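Maltose ABC transporter, periplasmic maltose-binding protein from Thermotoga maritima probably binds maltotriose and related maltodextrins in the periplasm and delivers them to an ABC transporter for uptake. Local coordinates of one contact, PDB 2GHB (chain A, 2.10 Å), residues Ala112-Lys117 and Tyr243-Ile248, beside the matching contact of the related solute-binding protein from Thermoactinomyces vulgaris, PDB 2ZYO (chain B, 1.55 Å), residues Ala132-Lys137 and Val262-Leu267. Structure 2 is superposed on structure 1 by the backbone atoms of these residues (RMSD 0.34 Å); each is numbered along its deposited sequence.

Structure 1 (2GHB).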
loop_
_atom_site.group_PDB
_atom_site.type_symbol
_atom_site.label_atom_id
_atom_site.label_comp_id
_atom_site.label_asym_id
_atom_site.label_seq_id
_atom_site.Cartn_x
_atom_site.Cartn_y
_atom_site.Cartn_z
ATOM N N ALA A 112 -8.420 -1.875 4.681
ATOM C CA ALA A 112 -9.108 -3.118 5.078
ATOM C C ALA A 112 -10.496 -2.825 5.656
ATOM O O ALA A 112 -10.906 -1.676 5.750
ATOM C CB ALA A 112 -8.270 -3.890 6.095
ATOM N N LEU A 113 -11.197 -3.875 6.060
ATOM C CA LEU A 113 -12.507 -3.702 6.721
ATOM C C LEU A 113 -12.333 -3.180 8.141
ATOM O O LEU A 113 -11.720 -3.842 8.986
ATOM C CB LEU A 113 -13.298 -5.007 6.759
ATOM C CG LEU A 113 -14.747 -4.867 7.306
ATOM C CD1 LEU A 113 -15.634 -4.155 6.304
ATOM C CD2 LEU A 113 -15.320 -6.214 7.641
ATOM N N ILE A 114 -12.841 -1.979 8.380
ATOM C CA ILE A 114 -12.932 -1.420 9.714
ATOM C C ILE A 114 -14.428 -1.376 10.086
ATOM O O ILE A 114 -15.249 -0.890 9.304
ATOM C CB ILE A 114 -12.339 -0.028 9.767
ATOM C CG1 ILE A 114 -10.959 -0.024 9.091
ATOM C CG2 ILE A 114 -12.254 0.459 11.236
ATOM C CD1 ILE A 114 -10.281 1.293 9.156
ATOM N N TYR A 115 -14.760 -1.909 11.267
ATOM C CA TYR A 115 -16.157 -2.095 11.685
ATOM C C TYR A 115 -16.434 -1.712 13.146
ATOM O O TYR A 115 -15.544 -1.807 14.003
ATOM C CB TYR A 115 -16.597 -3.541 11.424
ATOM C CG TYR A 115 -15.817 -4.608 12.160
ATOM C CD1 TYR A 115 -16.309 -5.166 13.337
ATOM C CD2 TYR A 115 -14.601 -5.087 11.662
ATOM C CE1 TYR A 115 -15.607 -6.169 14.009
ATOM C CE2 TYR A 115 -13.885 -6.085 12.325
ATOM C CZ TYR A 115 -14.390 -6.618 13.501
ATOM O OH TYR A 115 -13.699 -7.597 14.161
ATOM N N ASN A 116 -17.666 -1.257 13.409
ATOM C CA ASN A 116 -18.077 -0.826 14.756
ATOM C C ASN A 116 -18.646 -2.033 15.460
ATOM O O ASN A 116 -19.709 -2.536 15.079
ATOM C CB ASN A 116 -19.110 0.303 14.693
ATOM C CG ASN A 116 -19.232 1.071 16.008
ATOM O OD1 ASN A 116 -19.087 0.506 17.094
ATOM N ND2 ASN A 116 -19.487 2.362 15.909
ATOM N N LYS A 117 -17.921 -2.533 16.460
ATOM C CA LYS A 117 -18.345 -3.754 17.161
ATOM C C LYS A 117 -19.711 -3.591 17.847
ATOM O O LYS A 117 -20.427 -4.577 18.023
ATOM C CB LYS A 117 -17.297 -4.220 18.173
ATOM C CG LYS A 117 -16.173 -5.035 17.560
ATOM C CD LYS A 117 -15.097 -5.315 18.608
ATOM C CE LYS A 117 -13.917 -6.072 18.037
ATOM N NZ LYS A 117 -12.872 -6.327 19.077
ATOM N N TYR A 243 -13.979 -0.351 17.707
ATOM C CA TYR A 243 -13.727 -0.816 16.329
ATOM C C TYR A 243 -12.901 -2.119 16.250
ATOM O O TYR A 243 -12.067 -2.411 17.117
ATOM C CB TYR A 243 -12.981 0.282 15.548
ATOM C CG TYR A 243 -11.538 0.363 15.937
ATOM C CD1 TYR A 243 -10.581 -0.372 15.255
ATOM C CD2 TYR A 243 -11.129 1.130 17.024
ATOM C CE1 TYR A 243 -9.254 -0.327 15.623
ATOM C CE2 TYR A 243 -9.794 1.182 17.408
ATOM C CZ TYR A 243 -8.862 0.445 16.701
ATOM O OH TYR A 243 -7.539 0.496 17.062
ATOM N N GLY A 244 -13.135 -2.882 15.191
ATOM C CA GLY A 244 -12.291 -4.013 14.820
ATOM C C GLY A 244 -11.708 -3.772 13.436
ATOM O O GLY A 244 -12.153 -2.875 12.716
ATOM N N VAL A 245 -10.696 -4.561 13.074
ATOM C CA VAL A 245 -10.112 -4.516 11.726
ATOM C C VAL A 245 -9.972 -5.933 11.236
ATOM O O VAL A 245 -9.502 -6.796 11.965
ATOM C CB VAL A 245 -8.739 -3.794 11.699
ATOM C CG1 VAL A 245 -8.093 -3.829 10.284
ATOM C CG2 VAL A 245 -8.908 -2.386 12.162
ATOM N N ALA A 246 -10.427 -6.165 10.011
ATOM C CA ALA A 246 -10.325 -7.455 9.360
ATOM C C ALA A 246 -10.011 -7.241 7.881
ATOM O O ALA A 246 -10.097 -6.127 7.385
ATOM C CB ALA A 246 -11.625 -8.237 9.521
ATOM N N PRO A 247 -9.639 -8.307 7.165
ATOM C CA PRO A 247 -9.495 -8.105 5.741
ATOM C C PRO A 247 -10.841 -7.726 5.103
ATOM O O PRO A 247 -11.905 -8.035 5.653
ATOM C CB PRO A 247 -9.032 -9.473 5.234
ATOM C CG PRO A 247 -8.484 -10.159 6.418
ATOM C CD PRO A 247 -9.336 -9.691 7.555
ATOM N N ILE A 248 -10.791 -7.079 3.950
ATOM C CA ILE A 248 -11.991 -6.857 3.180
ATOM C C ILE A 248 -12.601 -8.240 2.899
ATOM O O ILE A 248 -11.876 -9.202 2.549
ATOM C CB ILE A 248 -11.712 -6.093 1.893
ATOM C CG1 ILE A 248 -11.135 -4.710 2.205
ATOM C CG2 ILE A 248 -13.007 -5.923 1.052
ATOM C CD1 ILE A 248 -10.427 -4.057 1.015
#

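Structure 2 (2ZYO).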
loop_
_atom_site.group_PDB
_atom_site.type_symbol
_atom_site.label_atom_id
_atom_site.label_comp_id
_atom_site.label_asym_id
_atom_site.label_seq_id
_atom_site.Cartn_x
_atom_site.Cartn_y
_atom_site.Cartn_z
ATOM N N ALA B 132 -8.527 -1.712 4.908
ATOM C CA ALA B 132 -9.133 -2.974 5.322
ATOM C C ALA B 132 -10.560 -2.669 5.733
ATOM O O ALA B 132 -11.006 -1.522 5.615
ATOM C CB ALA B 132 -8.353 -3.602 6.475
ATOM N N LEU B 133 -11.277 -3.680 6.212
ATOM C CA LEU B 133 -12.637 -3.470 6.691
ATOM C C LEU B 133 -12.599 -3.061 8.158
ATOM O O LEU B 133 -12.324 -3.885 9.037
ATOM C CB LEU B 133 -13.499 -4.719 6.482
ATOM C CG LEU B 133 -15.014 -4.504 6.578
ATOM C CD1 LEU B 133 -15.547 -3.708 5.389
ATOM C CD2 LEU B 133 -15.725 -5.838 6.697
ATOM N N ILE B 134 -12.848 -1.778 8.407
ATOM C CA ILE B 134 -12.912 -1.251 9.767
ATOM C C ILE B 134 -14.374 -1.224 10.174
ATOM O O ILE B 134 -15.208 -0.670 9.457
ATOM C CB ILE B 134 -12.315 0.170 9.867
ATOM C CG1 ILE B 134 -10.878 0.199 9.327
ATOM C CG2 ILE B 134 -12.363 0.671 11.310
ATOM C CD1 ILE B 134 -10.295 1.604 9.181
ATOM N N TYR B 135 -14.691 -1.826 11.316
ATOM C CA TYR B 135 -16.086 -1.945 11.725
ATOM C C TYR B 135 -16.363 -1.546 13.170
ATOM O O TYR B 135 -15.475 -1.574 14.021
ATOM C CB TYR B 135 -16.648 -3.340 11.397
ATOM C CG TYR B 135 -15.981 -4.513 12.089
ATOM C CD1 TYR B 135 -16.551 -5.092 13.220
ATOM C CD2 TYR B 135 -14.803 -5.070 11.587
ATOM C CE1 TYR B 135 -15.955 -6.178 13.852
ATOM C CE2 TYR B 135 -14.200 -6.157 12.211
ATOM C CZ TYR B 135 -14.781 -6.706 13.340
ATOM O OH TYR B 135 -14.191 -7.784 13.956
ATOM N N ASN B 136 -17.607 -1.142 13.412
ATOM C CA ASN B 136 -18.086 -0.782 14.735
ATOM C C ASN B 136 -18.603 -2.042 15.422
ATOM O O ASN B 136 -19.606 -2.614 14.996
ATOM C CB ASN B 136 -19.201 0.263 14.599
ATOM C CG ASN B 136 -19.693 0.794 15.937
ATOM O OD1 ASN B 136 -19.605 0.126 16.966
ATOM N ND2 ASN B 136 -20.241 2.003 15.915
ATOM N N LYS B 137 -17.912 -2.467 16.481
ATOM C CA LYS B 137 -18.229 -3.724 17.175
ATOM C C LYS B 137 -19.620 -3.757 17.821
ATOM O O LYS B 137 -20.135 -4.831 18.140
ATOM C CB LYS B 137 -17.145 -4.066 18.205
ATOM C CG LYS B 137 -15.850 -4.580 17.586
ATOM C CD LYS B 137 -14.808 -4.876 18.658
ATOM C CE LYS B 137 -13.631 -5.658 18.090
ATOM N NZ LYS B 137 -12.676 -6.066 19.159
ATOM N N VAL B 262 -13.556 -0.367 17.907
ATOM C CA VAL B 262 -13.160 -0.652 16.530
ATOM C C VAL B 262 -12.662 -2.081 16.338
ATOM O O VAL B 262 -11.832 -2.576 17.104
ATOM C CB VAL B 262 -12.060 0.346 16.060
ATOM C CG1 VAL B 262 -11.599 0.034 14.649
ATOM C CG2 VAL B 262 -12.558 1.786 16.149
ATOM N N GLY B 263 -13.190 -2.738 15.309
ATOM C CA GLY B 263 -12.641 -3.997 14.824
ATOM C C GLY B 263 -12.059 -3.786 13.439
ATOM O O GLY B 263 -12.474 -2.872 12.723
ATOM N N VAL B 264 -11.087 -4.617 13.068
ATOM C CA VAL B 264 -10.486 -4.563 11.732
ATOM C C VAL B 264 -10.302 -5.968 11.164
ATOM O O VAL B 264 -9.704 -6.836 11.806
ATOM C CB VAL B 264 -9.119 -3.820 11.720
ATOM C CG1 VAL B 264 -8.597 -3.679 10.291
ATOM C CG2 VAL B 264 -9.232 -2.446 12.373
ATOM N N ALA B 265 -10.815 -6.178 9.957
ATOM C CA ALA B 265 -10.678 -7.455 9.264
ATOM C C ALA B 265 -10.217 -7.228 7.828
ATOM O O ALA B 265 -10.413 -6.140 7.284
ATOM C CB ALA B 265 -12.006 -8.206 9.287
ATOM N N PRO B 266 -9.602 -8.253 7.202
ATOM C CA PRO B 266 -9.290 -8.117 5.780
ATOM C C PRO B 266 -10.581 -7.971 4.989
ATOM O O PRO B 266 -11.643 -8.383 5.465
ATOM C CB PRO B 266 -8.625 -9.451 5.423
ATOM C CG PRO B 266 -8.235 -10.063 6.709
ATOM C CD PRO B 266 -9.181 -9.557 7.743
ATOM N N LEU B 267 -10.493 -7.385 3.799
ATOM C CA LEU B 267 -11.652 -7.312 2.917
ATOM C C LEU B 267 -12.122 -8.722 2.571
ATOM O O LEU B 267 -11.296 -9.625 2.401
ATOM C CB LEU B 267 -11.324 -6.530 1.644
ATOM C CG LEU B 267 -10.901 -5.065 1.798
ATOM C CD1 LEU B 267 -10.618 -4.460 0.434
ATOM C CD2 LEU B 267 -11.958 -4.249 2.539
HETATM O O HOH W 1 -11.712 -8.701 12.901
#

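Structure 1 (2GHB)
Tyr115 lays one face of its ring over Gly244, whose CA sits 3.8 Å from the centroid of the Tyr115 ring in a CH-pi contact. Ala246 N lies at the ring edge. CG of Tyr115 stands between the backbone N and the carbonyl carbon (chi1 61°), which brings the ring across to the partner strand. A CB at Gly244 would clash with Tyr115 CZ. Tyr243 packs beside Ile114; the nearest side-chain atoms are Ile114 CG2 and Tyr243 CB, 4.4 Å apart. Tyr243 OH is hydrogen-bonded to Asp317 of helix 316-327. Ile114 CG1 also meets Val245 CG2, in an antiparallel non-hydrogen-bonded pair. At the far end Ile248 CG1 lies 3.9 Å from both Ala112 CA and Leu113 N. The contact pairs strand 243-246 antiparallel with strand 100-116, within the mixed sheet of this periplasmic-binding-protein fold.

Structure 2 (2ZYO)
Tyr135 lays one face of its ring over Gly263, whose CA sits 3.8 Å from the centroid of the Tyr135 ring in a CH-pi contact. Ala265 N lies at the ring edge. CG of Tyr135 stands between the backbone N and the carbonyl carbon (chi1 62°), which brings the ring across to the partner strand. A CB at Gly263 would clash with Tyr135 CZ. A water at the ring edge is 2.8 Å from Tyr135 OH and donates to Val264 O. Val262 packs obliquely on Ile134. Val262 CG1, anti to its own N (chi1 178°), lies 3.5 Å from Ile134 CG2, a tight carbon pair. Ile134 CG1 also meets Val264 CG2, in an antiparallel non-hydrogen-bonded pair. At the far end Leu267 CD2 lies 3.8 Å from both Ala132 C and Leu133 N. The backbone N of Leu267 is hydrogen-bonded to Gln343 OE1 of helix 338-344.

Comparison
Both structures pair the two strands antiparallel, with CA atoms that coincide within the error and shared backbone bonds such as Gly244(A) N to Tyr115(A) O and Gly263(B) N to Tyr135(B) O. Tyr115(A) and Tyr135(B) keep their place over Gly244(A) and Gly263(B), and Ile114(A), Lys117(A) and Val245(A) stand where their counterparts do. The main change is Tyr243(A) against Val262(B). Their CB atoms stand 1.1 Å apart after superposition. Tyr243(A) CB lies 3.6 Å from Tyr115(A) O, and Val262(B) CB 4.4 Å from Tyr135(B) O. CG of Tyr243(A) falls near CG1 of Val262(B), 1.3 Å apart. The ring atoms CD2, CE1, CE2 and CZ and the hydroxyl OH of Tyr243(A) have no counterpart in Val262(B). The valine side chain therefore cannot make a hydrogen bond like that of Tyr243(A) OH to Asp317(A). CG2 of Val262(B) is a branch that Tyr243(A) lacks. Both side chains still touch Ile114(A) or Ile134(B), and Val245(A) or Val264(B). The second exchange, Ile248(A) against Leu267(B), is milder. Both are buried, and their CB atoms coincide within the error. CG1 of Ile248(A) and CG of Leu267(B) are 0.6 Å apart, and the two CD1 atoms 0.7 Å apart. The touches on Ala112(A) or Ala132(B) and on Leu113(A) or Leu133(B) are kept. CG2 of Ile248(A), the beta branch, has no counterpart in Leu267(B).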